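Local coordinates for betaine aldehyde dehydrogenase (Staphylococcus aureus subsp. aureus COL, PDB 4QTO), which catalyses the NAD-dependent oxidation of betaine aldehyde to glycine betaine, at residues Thr213-Val216 / Phe217-Met220; Ile155-Ile159 / Pro160-Ser164; Ser89-Ala93 / Glu94-Lys98; Leu507-Thr510 / Asn511-Leu514. All blocks are in the same frame, centred on the assembly; numbering follows the deposited sequence.

From the N terminus, interaction 3 comes first, where the loop after helix 69-85 turns into helix 93-109. Interaction 2 follows, closing the turn between strands 152-155 and 162-177. Interaction 1 is one stretch of helix 211-223, and interaction 4 turns the chain out of strand 501-509 near the C terminus. The four contacts follow in series, neither nesting nor crossing. Interactions 2 and 4 touch, through backbone pairing of Asp161 with Thr510 and Glu163 with Thr508 between neighbouring strands of one sheet. Interaction 1 lies about 20 Å from interaction 3, centre to centre, and about 47 Å from interaction 2. Interactions 2 and 3 both meet the same neighbouring subunit.

Interaction 1 of 4, residues Thr213-Val216 / Phe217-Met220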
loop_
_atom_site.group_PDB
_atom_site.type_symbol
_atom_site.label_atom_id
_atom_site.label_comp_id
_atom_site.label_asym_id
_atom_site.label_seq_id
_atom_site.Cartn_x
_atom_site.Cartn_y
_atom_site.Cartn_z
ATOM N N THR A 213 -12.507 8.109 -31.768
ATOM C CA THR A 213 -12.708 8.961 -30.587
ATOM C C THR A 213 -14.147 9.536 -30.587
ATOM O O THR A 213 -14.830 9.585 -29.562
ATOM C CB THR A 213 -11.608 10.023 -30.449
ATOM O OG1 THR A 213 -10.314 9.378 -30.435
ATOM C CG2 THR A 213 -11.783 10.823 -29.174
ATOM N N ILE A 214 -14.598 9.974 -31.753
ATOM C CA ILE A 214 -15.984 10.401 -31.890
ATOM C C ILE A 214 -16.874 9.218 -31.489
ATOM O O ILE A 214 -17.828 9.381 -30.720
ATOM C CB ILE A 214 -16.280 10.830 -33.346
ATOM C CG1 ILE A 214 -15.553 12.135 -33.689
ATOM C CG2 ILE A 214 -17.786 11.012 -33.537
ATOM C CD1 ILE A 214 -15.567 12.459 -35.174
ATOM N N ARG A 215 -16.568 8.011 -31.991
ATOM C CA ARG A 215 -17.429 6.844 -31.675
ATOM C C ARG A 215 -17.462 6.557 -30.189
ATOM O O ARG A 215 -18.551 6.297 -29.641
ATOM C CB ARG A 215 -17.001 5.607 -32.473
ATOM C CG ARG A 215 -17.917 4.415 -32.308
ATOM C CD ARG A 215 -19.294 4.678 -32.896
ATOM N NE ARG A 215 -20.152 3.481 -32.736
ATOM C CZ ARG A 215 -21.294 3.441 -32.065
ATOM N NH1 ARG A 215 -21.856 4.542 -31.561
ATOM N NH2 ARG A 215 -21.937 2.284 -31.956
ATOM N N VAL A 216 -16.309 6.609 -29.513
ATOM C CA VAL A 216 -16.306 6.306 -28.076
ATOM C C VAL A 216 -17.109 7.372 -27.302
ATOM O O VAL A 216 -17.746 7.038 -26.294
ATOM C CB VAL A 216 -14.902 6.052 -27.488
ATOM C CG1 VAL A 216 -14.155 7.350 -27.238
ATOM C CG2 VAL A 216 -15.052 5.277 -26.218
ATOM N N PHE A 217 -17.079 8.641 -27.745
ATOM C CA PHE A 217 -17.913 9.664 -27.116
ATOM C C PHE A 217 -19.403 9.333 -27.288
ATOM O O PHE A 217 -20.190 9.528 -26.357
ATOM C CB PHE A 217 -17.570 11.070 -27.550
ATOM C CG PHE A 217 -16.532 11.698 -26.677
ATOM C CD1 PHE A 217 -15.202 11.334 -26.790
ATOM C CD2 PHE A 217 -16.914 12.609 -25.715
ATOM C CE1 PHE A 217 -14.257 11.879 -25.931
ATOM C CE2 PHE A 217 -15.967 13.184 -24.875
ATOM C CZ PHE A 217 -14.655 12.817 -24.978
ATOM N N GLU A 218 -19.791 8.846 -28.469
ATOM C CA GLU A 218 -21.196 8.390 -28.657
ATOM C C GLU A 218 -21.511 7.291 -27.630
ATOM O O GLU A 218 -22.566 7.313 -26.991
ATOM C CB GLU A 218 -21.428 7.851 -30.060
ATOM C CG GLU A 218 -21.286 8.895 -31.172
ATOM C CD GLU A 218 -21.528 8.331 -32.550
ATOM O OE1 GLU A 218 -21.500 7.072 -32.713
ATOM O OE2 GLU A 218 -21.770 9.145 -33.465
ATOM N N LEU A 219 -20.604 6.327 -27.473
ATOM C CA LEU A 219 -20.833 5.226 -26.523
ATOM C C LEU A 219 -20.888 5.695 -25.064
ATOM O O LEU A 219 -21.707 5.217 -24.274
ATOM C CB LEU A 219 -19.781 4.124 -26.713
ATOM C CG LEU A 219 -19.744 3.477 -28.093
ATOM C CD1 LEU A 219 -18.582 2.504 -28.199
ATOM C CD2 LEU A 219 -21.060 2.768 -28.412
ATOM N N MET A 220 -19.998 6.616 -24.698
ATOM C CA MET A 220 -20.028 7.183 -23.339
ATOM C C MET A 220 -21.334 7.924 -23.067
ATOM O O MET A 220 -21.913 7.821 -21.979
ATOM C CB MET A 220 -18.832 8.081 -23.098
ATOM C CG MET A 220 -17.556 7.260 -23.021
ATOM S SD MET A 220 -16.151 8.239 -22.417
ATOM C CE MET A 220 -15.858 9.205 -23.841
#
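Phe217 sits one helical turn after Thr213, and its backbone N donates to Thr213 O over 3.0 Å, the first of four successive i to i+4 bonds. The two side chains run side by side, pointing the same way. Thr213 O also lies at the edge of the phenyl ring, in its plane, 3.3 Å from Phe217 CD1. A large flat residue suits this inner side of the helix, where Leu201 and Ile230 of the flanking strands also meet it. Glu218 crosses Arg215 at about a right angle. The bend of the arginine at chi2 (66°) carries its guanidinium forward along the helix, toward the C-terminal end, and NH1 reaches Glu218 OE1 in a salt bridge of 2.8 Å. The carboxylate offers its anti lone pair, the two planes stand 73° apart and OE1 lies tilted out of the guanidinium plane; with NH1 alone bonded to it, this is a single off-plane bond, not a flat two-pronged one. The other carboxylate oxygen, OE2, accepts from Ser32 N, which ties the helix to the chain's N-terminal loop. Leu219 then lays CD2 over one face of that guanidinium, 3.7 Å from Arg215 NH2, shielding it with a branched apolar tip. Met220 folds back at chi3 (-74°), which places CE over the centre of the Phe217 ring, 3.6 Å above its plane, and 4.2 Å from Val216 CG1. This largely buried helix, with the Arg215-Glu218 pair as its partly exposed part, forms the crossover of the beta-alpha-beta unit 200-204, 211-223, 230-232 in the Rossmann-type domain of an aldehyde dehydrogenase.

Interaction 2 of 4, residues Ile155-Ile159 / Pro160-Ser164; sequences IDSPI and PDTES
Ser157 holds OG anti to its own backbone N (chi1 178°), while Thr162 sets OG1 between its backbone N and carbonyl carbon (chi1 63°), which turns the hydroxyls toward each other. Ser157 OG donates to Thr162 OG1 over 2.7 Å, and Thr162 OG1 donates to Ile159 O, also at 2.7 Å. Ser157 OG in turn accepts from Ile159 N at 3.1 Å, forming an ST turn. The methyl of Thr162 packs on Ile159 CG2 at 3.7 Å; threonine suits the place because it offers both a hydroxyl and a methyl. At the open end of the turn, Ile155 N donates to Ser164 O over 2.9 Å, though the donor stands above the carbonyl plane, and a water bridges Ile155 O and Ser164 N there. Ser164 OG lies against Ile155 CB but has its polar partner in His505 NE2. The contact closes the connection between the antiparallel strands 152-155 and 162-177 at the surface of the chain, where Phe475 of a neighbouring subunit packs on Ser157 and Ser164. Because each hydroxyl of the Ser157-Thr162 pair both gives and accepts a bond, the relay is directional, and each bond probably strengthens the next.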
loop_
_atom_site.group_PDB
_atom_site.type_symbol
_atom_site.label_atom_id
_atom_site.label_comp_id
_atom_site.label_asym_id
_atom_site.label_seq_id
_atom_site.Cartn_x
_atom_site.Cartn_y
_atom_site.Cartn_z
ATOM N N ILE A 155 -3.429 8.764 9.238
ATOM C CA ILE A 155 -2.039 8.963 9.678
ATOM C C ILE A 155 -1.957 8.910 11.209
ATOM O O ILE A 155 -2.790 9.455 11.887
ATOM C CB ILE A 155 -1.557 10.339 9.187
ATOM C CG1 ILE A 155 -1.556 10.475 7.664
ATOM C CG2 ILE A 155 -0.167 10.695 9.742
ATOM C CD1 ILE A 155 -0.679 9.480 6.954
ATOM N N ASP A 156 -0.944 8.242 11.767
ATOM C CA ASP A 156 -0.763 8.271 13.224
ATOM C C ASP A 156 -0.031 9.644 13.460
ATOM O O ASP A 156 1.144 9.895 13.133
ATOM C CB ASP A 156 -0.045 7.004 13.774
ATOM C CG ASP A 156 -0.972 5.784 13.902
ATOM O OD1 ASP A 156 -2.180 5.932 14.294
ATOM O OD2 ASP A 156 -0.497 4.634 13.676
ATOM N N SER A 157 -0.819 10.602 13.928
ATOM C CA SER A 157 -0.316 11.923 14.100
ATOM C C SER A 157 0.705 12.002 15.242
ATOM O O SER A 157 0.490 11.441 16.313
ATOM C CB SER A 157 -1.471 12.889 14.434
ATOM O OG SER A 157 -0.982 14.198 14.660
ATOM N N PRO A 158 1.769 12.795 15.023
ATOM C CA PRO A 158 2.743 13.016 16.082
ATOM C C PRO A 158 2.304 14.067 17.107
ATOM O O PRO A 158 3.047 14.333 18.083
ATOM C CB PRO A 158 3.961 13.507 15.312
ATOM C CG PRO A 158 3.354 14.274 14.170
ATOM C CD PRO A 158 2.168 13.454 13.773
ATOM N N ILE A 159 1.139 14.689 16.894
ATOM C CA ILE A 159 0.621 15.704 17.812
ATOM C C ILE A 159 -0.501 15.068 18.635
ATOM O O ILE A 159 -1.516 14.625 18.096
ATOM C CB ILE A 159 0.024 16.932 17.066
ATOM C CG1 ILE A 159 1.039 17.506 16.083
ATOM C CG2 ILE A 159 -0.427 17.975 18.090
ATOM C CD1 ILE A 159 0.512 18.647 15.233
ATOM N N PRO A 160 -0.333 15.018 19.958
ATOM C CA PRO A 160 -1.437 14.453 20.747
ATOM C C PRO A 160 -2.749 15.234 20.571
ATOM O O PRO A 160 -2.738 16.439 20.322
ATOM C CB PRO A 160 -0.919 14.524 22.186
ATOM C CG PRO A 160 0.583 14.609 22.067
ATOM C CD PRO A 160 0.840 15.350 20.776
ATOM N N ASP A 161 -3.862 14.536 20.697
ATOM C CA ASP A 161 -5.194 15.152 20.580
ATOM C C ASP A 161 -5.443 15.783 19.208
ATOM O O ASP A 161 -5.988 16.880 19.091
ATOM C CB ASP A 161 -5.476 16.155 21.704
ATOM C CG ASP A 161 -5.561 15.490 23.071
ATOM O OD1 ASP A 161 -6.082 14.376 23.160
ATOM O OD2 ASP A 161 -5.093 16.093 24.053
ATOM N N THR A 162 -5.004 15.080 18.170
ATOM C CA THR A 162 -5.331 15.448 16.803
ATOM C C THR A 162 -5.660 14.185 15.997
ATOM O O THR A 162 -5.218 13.070 16.359
ATOM C CB THR A 162 -4.179 16.167 16.058
ATOM O OG1 THR A 162 -3.052 15.275 15.955
ATOM C CG2 THR A 162 -3.786 17.447 16.746
ATOM N N GLU A 163 -6.444 14.370 14.936
ATOM C CA GLU A 163 -6.751 13.319 13.984
ATOM C C GLU A 163 -6.176 13.816 12.683
ATOM O O GLU A 163 -6.426 14.974 12.290
ATOM C CB GLU A 163 -8.250 13.115 13.794
ATOM C CG GLU A 163 -8.528 12.011 12.778
ATOM C CD GLU A 163 -9.921 11.985 12.182
ATOM O OE1 GLU A 163 -10.505 10.890 12.279
ATOM O OE2 GLU A 163 -10.399 12.997 11.568
ATOM N N SER A 164 -5.466 12.943 11.984
ATOM C CA SER A 164 -4.823 13.281 10.725
ATOM C C SER A 164 -5.221 12.300 9.653
ATOM O O SER A 164 -5.103 11.084 9.852
ATOM C CB SER A 164 -3.301 13.216 10.915
ATOM O OG SER A 164 -2.550 13.422 9.704
HETATM O O HOH W 1 -5.062 10.320 13.114
#

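Interaction 3 of 4, residues Ser89-Ala93 / Glu94-Lys98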
loop_
_atom_site.group_PDB
_atom_site.type_symbol
_atom_site.label_atom_id
_atom_site.label_comp_id
_atom_site.label_asym_id
_atom_site.label_seq_id
_atom_site.Cartn_x
_atom_site.Cartn_y
_atom_site.Cartn_z
ATOM N N SER A 89 -18.180 14.185 -9.403
ATOM C CA SER A 89 -17.080 14.180 -8.465
ATOM C C SER A 89 -17.437 13.699 -7.087
ATOM O O SER A 89 -16.527 13.279 -6.356
ATOM C CB SER A 89 -16.396 15.578 -8.455
ATOM O OG SER A 89 -17.315 16.584 -7.997
ATOM N N GLN A 90 -18.725 13.803 -6.710
ATOM C CA GLN A 90 -19.215 13.352 -5.405
ATOM C C GLN A 90 -20.075 12.109 -5.536
ATOM O O GLN A 90 -20.704 11.669 -4.558
ATOM C CB GLN A 90 -19.975 14.488 -4.700
ATOM C CG GLN A 90 -19.131 15.715 -4.455
ATOM C CD GLN A 90 -17.996 15.463 -3.499
ATOM O OE1 GLN A 90 -18.127 14.675 -2.560
ATOM N NE2 GLN A 90 -16.874 16.147 -3.715
ATOM N N GLU A 91 -20.169 11.544 -6.735
ATOM C CA GLU A 91 -20.840 10.264 -6.929
ATOM C C GLU A 91 -19.995 9.231 -6.178
ATOM O O GLU A 91 -18.792 9.443 -5.941
ATOM C CB GLU A 91 -20.897 9.895 -8.415
ATOM C CG GLU A 91 -21.571 8.613 -8.782
ATOM C CD GLU A 91 -22.972 8.492 -8.214
ATOM O OE1 GLU A 91 -23.928 8.891 -8.940
ATOM O OE2 GLU A 91 -23.117 8.049 -7.034
ATOM N N THR A 92 -20.617 8.134 -5.741
ATOM C CA THR A 92 -19.830 7.113 -5.032
ATOM C C THR A 92 -18.818 6.478 -5.968
ATOM O O THR A 92 -19.040 6.351 -7.178
ATOM C CB THR A 92 -20.674 5.983 -4.396
ATOM O OG1 THR A 92 -21.216 5.137 -5.407
ATOM C CG2 THR A 92 -21.772 6.535 -3.479
ATOM N N ALA A 93 -17.668 6.067 -5.423
ATOM C CA ALA A 93 -16.632 5.463 -6.282
ATOM C C ALA A 93 -17.128 4.161 -6.890
ATOM O O ALA A 93 -16.819 3.848 -8.032
ATOM C CB ALA A 93 -15.336 5.255 -5.504
ATOM N N GLU A 94 -17.911 3.413 -6.125
ATOM C CA GLU A 94 -18.472 2.137 -6.613
ATOM C C GLU A 94 -19.365 2.384 -7.836
ATOM O O GLU A 94 -19.265 1.681 -8.837
ATOM C CB GLU A 94 -19.288 1.482 -5.504
ATOM C CG GLU A 94 -19.885 0.145 -5.912
ATOM C CD GLU A 94 -20.813 -0.384 -4.830
ATOM O OE1 GLU A 94 -21.895 0.219 -4.603
ATOM O OE2 GLU A 94 -20.457 -1.398 -4.165
ATOM N N THR A 95 -20.174 3.431 -7.784
ATOM C CA THR A 95 -21.033 3.790 -8.926
ATOM C C THR A 95 -20.224 4.279 -10.117
ATOM O O THR A 95 -20.524 3.899 -11.239
ATOM C CB THR A 95 -22.141 4.767 -8.494
ATOM O OG1 THR A 95 -23.053 4.066 -7.643
ATOM C CG2 THR A 95 -22.930 5.292 -9.719
ATOM N N ARG A 96 -19.196 5.093 -9.874
ATOM C CA ARG A 96 -18.322 5.512 -10.952
ATOM C C ARG A 96 -17.700 4.289 -11.633
ATOM O O ARG A 96 -17.647 4.204 -12.854
ATOM C CB ARG A 96 -17.254 6.489 -10.473
ATOM C CG ARG A 96 -17.810 7.840 -9.998
ATOM C CD ARG A 96 -16.731 8.910 -9.969
ATOM N NE ARG A 96 -15.645 8.564 -9.071
ATOM C CZ ARG A 96 -15.528 8.958 -7.811
ATOM N NH1 ARG A 96 -16.341 9.885 -7.317
ATOM N NH2 ARG A 96 -14.501 8.514 -7.098
ATOM N N GLY A 97 -17.269 3.319 -10.835
ATOM C CA GLY A 97 -16.702 2.114 -11.392
ATOM C C GLY A 97 -17.701 1.345 -12.251
ATOM O O GLY A 97 -17.346 0.828 -13.318
ATOM N N LYS A 98 -18.952 1.268 -11.816
ATOM C CA LYS A 98 -19.977 0.577 -12.629
ATOM C C LYS A 98 -20.150 1.256 -14.000
ATOM O O LYS A 98 -20.345 0.574 -15.009
ATOM C CB LYS A 98 -21.316 0.536 -11.918
ATOM C CG LYS A 98 -21.356 -0.362 -10.688
ATOM C CD LYS A 98 -22.734 -0.265 -10.012
ATOM C CE LYS A 98 -22.822 -0.865 -8.603
ATOM N NZ LYS A 98 -22.405 -2.264 -8.641
HETATM O O HOH W 2 -24.771 5.857 -6.548
HETATM O O HOH W 3 -22.682 3.191 -4.148
#
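Thr92 is the N-cap of helix 93-109, and its OG1 accepts from Thr95 N at 3.1 Å, satisfying an amide that has no helical carbonyl before it. A chi1 of 71° brings the hydroxyl in between backbone N and carbonyl carbon, where it faces the first turn. Among the other direct bonds, Arg96 N donates to Thr92 O over 3.0 Å, starting the regular helical pattern that Gly97 N continues to Ala93 O. Glu91 OE2 accepts from Thr92 N at 2.8 Å, so the carboxylate fixes the backbone just before the cap.

Two waters extend this network. One donates to Glu91 OE2 and is bound by Thr95 OG1; the other takes the proton of Thr92 OG1 and donates to Glu94 OE1, whose companion oxygen OE2 is held by Gln477 of a neighbouring subunit.

In van der Waals contact, the methyl CG2 of Thr95 lies against the end of Glu91, 3.5 Å from Glu91 CD, the two side chains crossing at about a right angle. Arg96, bent at chi3 (-60°), curls back past the helix start, so that Ala93 CA lies over one face of its guanidinium, near the rim, with the methyl CB of Ala93 3.7 Å from Arg96 NH2. A small residue suits so close a place. The NE of Arg96 bonds to Ala196 O.

Carboxylates at Glu91 and Glu94 sit beside the positive end of the helix dipole, which would favour their ionised form, while the threonine hydroxyl caps the helix without adding charge.

Interaction 4 of 4, residues Leu507-Thr510 / Asn511-Leu514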
loop_
_atom_site.group_PDB
_atom_site.type_symbol
_atom_site.label_atom_id
_atom_site.label_comp_id
_atom_site.label_asym_id
_atom_site.label_seq_id
_atom_site.Cartn_x
_atom_site.Cartn_y
_atom_site.Cartn_z
ATOM N N LEU A 507 -6.403 17.926 9.122
ATOM C CA LEU A 507 -5.917 17.752 10.477
ATOM C C LEU A 507 -6.911 18.415 11.430
ATOM O O LEU A 507 -7.109 19.626 11.354
ATOM C CB LEU A 507 -4.542 18.420 10.582
ATOM C CG LEU A 507 -3.709 18.353 11.869
ATOM C CD1 LEU A 507 -4.325 19.177 12.989
ATOM C CD2 LEU A 507 -3.455 16.897 12.252
ATOM N N THR A 508 -7.518 17.616 12.311
ATOM C CA THR A 508 -8.470 18.119 13.268
ATOM C C THR A 508 -7.846 18.149 14.656
ATOM O O THR A 508 -7.321 17.125 15.121
ATOM C CB THR A 508 -9.725 17.216 13.304
ATOM O OG1 THR A 508 -10.315 17.170 11.997
ATOM C CG2 THR A 508 -10.761 17.755 14.310
ATOM N N ASN A 509 -7.884 19.310 15.320
ATOM C CA ASN A 509 -7.396 19.422 16.691
ATOM C C ASN A 509 -8.617 19.162 17.568
ATOM O O ASN A 509 -9.552 19.963 17.594
ATOM C CB ASN A 509 -6.783 20.776 16.955
ATOM C CG ASN A 509 -6.143 20.866 18.317
ATOM O OD1 ASN A 509 -6.572 20.192 19.273
ATOM N ND2 ASN A 509 -5.150 21.756 18.461
ATOM N N THR A 510 -8.581 18.023 18.251
ATOM C CA THR A 510 -9.684 17.591 19.079
ATOM C C THR A 510 -9.684 18.162 20.493
ATOM O O THR A 510 -10.611 17.887 21.251
ATOM C CB THR A 510 -9.794 16.064 19.120
ATOM O OG1 THR A 510 -8.647 15.500 19.762
ATOM C CG2 THR A 510 -9.924 15.500 17.714
ATOM N N ASN A 511 -8.659 18.906 20.867
ATOM C CA ASN A 511 -8.653 19.562 22.191
ATOM C C ASN A 511 -7.914 20.884 22.035
ATOM O O ASN A 511 -6.844 21.092 22.586
ATOM C CB ASN A 511 -7.976 18.667 23.200
ATOM C CG ASN A 511 -8.067 19.233 24.602
ATOM O OD1 ASN A 511 -9.000 19.976 24.910
ATOM N ND2 ASN A 511 -7.105 18.900 25.440
ATOM N N PRO A 512 -8.503 21.812 21.270
ATOM C CA PRO A 512 -7.748 23.015 20.954
ATOM C C PRO A 512 -7.517 23.946 22.123
ATOM O O PRO A 512 -8.433 24.201 22.922
ATOM C CB PRO A 512 -8.585 23.701 19.872
ATOM C CG PRO A 512 -9.915 23.065 19.924
ATOM C CD PRO A 512 -9.799 21.743 20.576
ATOM N N GLN A 513 -6.303 24.472 22.193
ATOM C CA GLN A 513 -5.917 25.360 23.270
ATOM C C GLN A 513 -5.302 26.607 22.706
ATOM O O GLN A 513 -4.646 26.560 21.665
ATOM C CB GLN A 513 -4.890 24.684 24.190
ATOM C CG GLN A 513 -5.380 23.400 24.824
ATOM C CD GLN A 513 -6.569 23.612 25.738
ATOM O OE1 GLN A 513 -6.641 24.597 26.468
ATOM N NE2 GLN A 513 -7.505 22.671 25.725
ATOM N N LEU A 514 -5.499 27.721 23.399
ATOM C CA LEU A 514 -4.844 28.954 22.973
ATOM C C LEU A 514 -3.328 28.801 23.088
ATOM O O LEU A 514 -2.819 28.201 24.043
ATOM C CB LEU A 514 -5.331 30.155 23.790
ATOM C CG LEU A 514 -6.667 30.813 23.348
ATOM C CD1 LEU A 514 -7.871 29.919 23.519
ATOM C CD2 LEU A 514 -6.872 32.106 24.114
HETATM O O HOH W 4 -4.072 22.724 20.965
#
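Asn509 grips the turn with its side chain: OD1 accepts from Asn511 N over 2.9 Å, with the donor in the carbonyl plane and an N-H...O angle of 151°. This closes an Asx turn, in which the side-chain carbonyl takes the place of a backbone one as strand 501-509 ends. The torsion chi1 of -174° directs CG away from the backbone N and along the chain that follows. The packed part of the contact lies here. Asn509 CG rests 3.8 Å from Pro512 CA, the two side chains crossing at a slant, and Pro512 CD comes to 3.5 Å of Asn509 O. Proline suits the spot because it has no amide hydrogen to place and its ring can lie against Asn509; it also packs on Leu296 of a neighbouring subunit. The other end of the amide is held as well, since ND2 donates to Asp470 OD2 of that subunit and to a water 2.9 Å away, which also accepts from Gln513 N. By contrast, the solvent side is loose. Asn511, Thr510 and Gln513 are exposed, and the bond from Gln513 NE2 to Asn511 OD1 is weak, 3.2 Å with a bent angle of 126°. Thr510 OG1 makes a weak bond to Asp161 O. With an acceptor used within the turn and a donor reaching across the interface, one asparagine couples the local bend to subunit assembly, and its flip state is thereby defined.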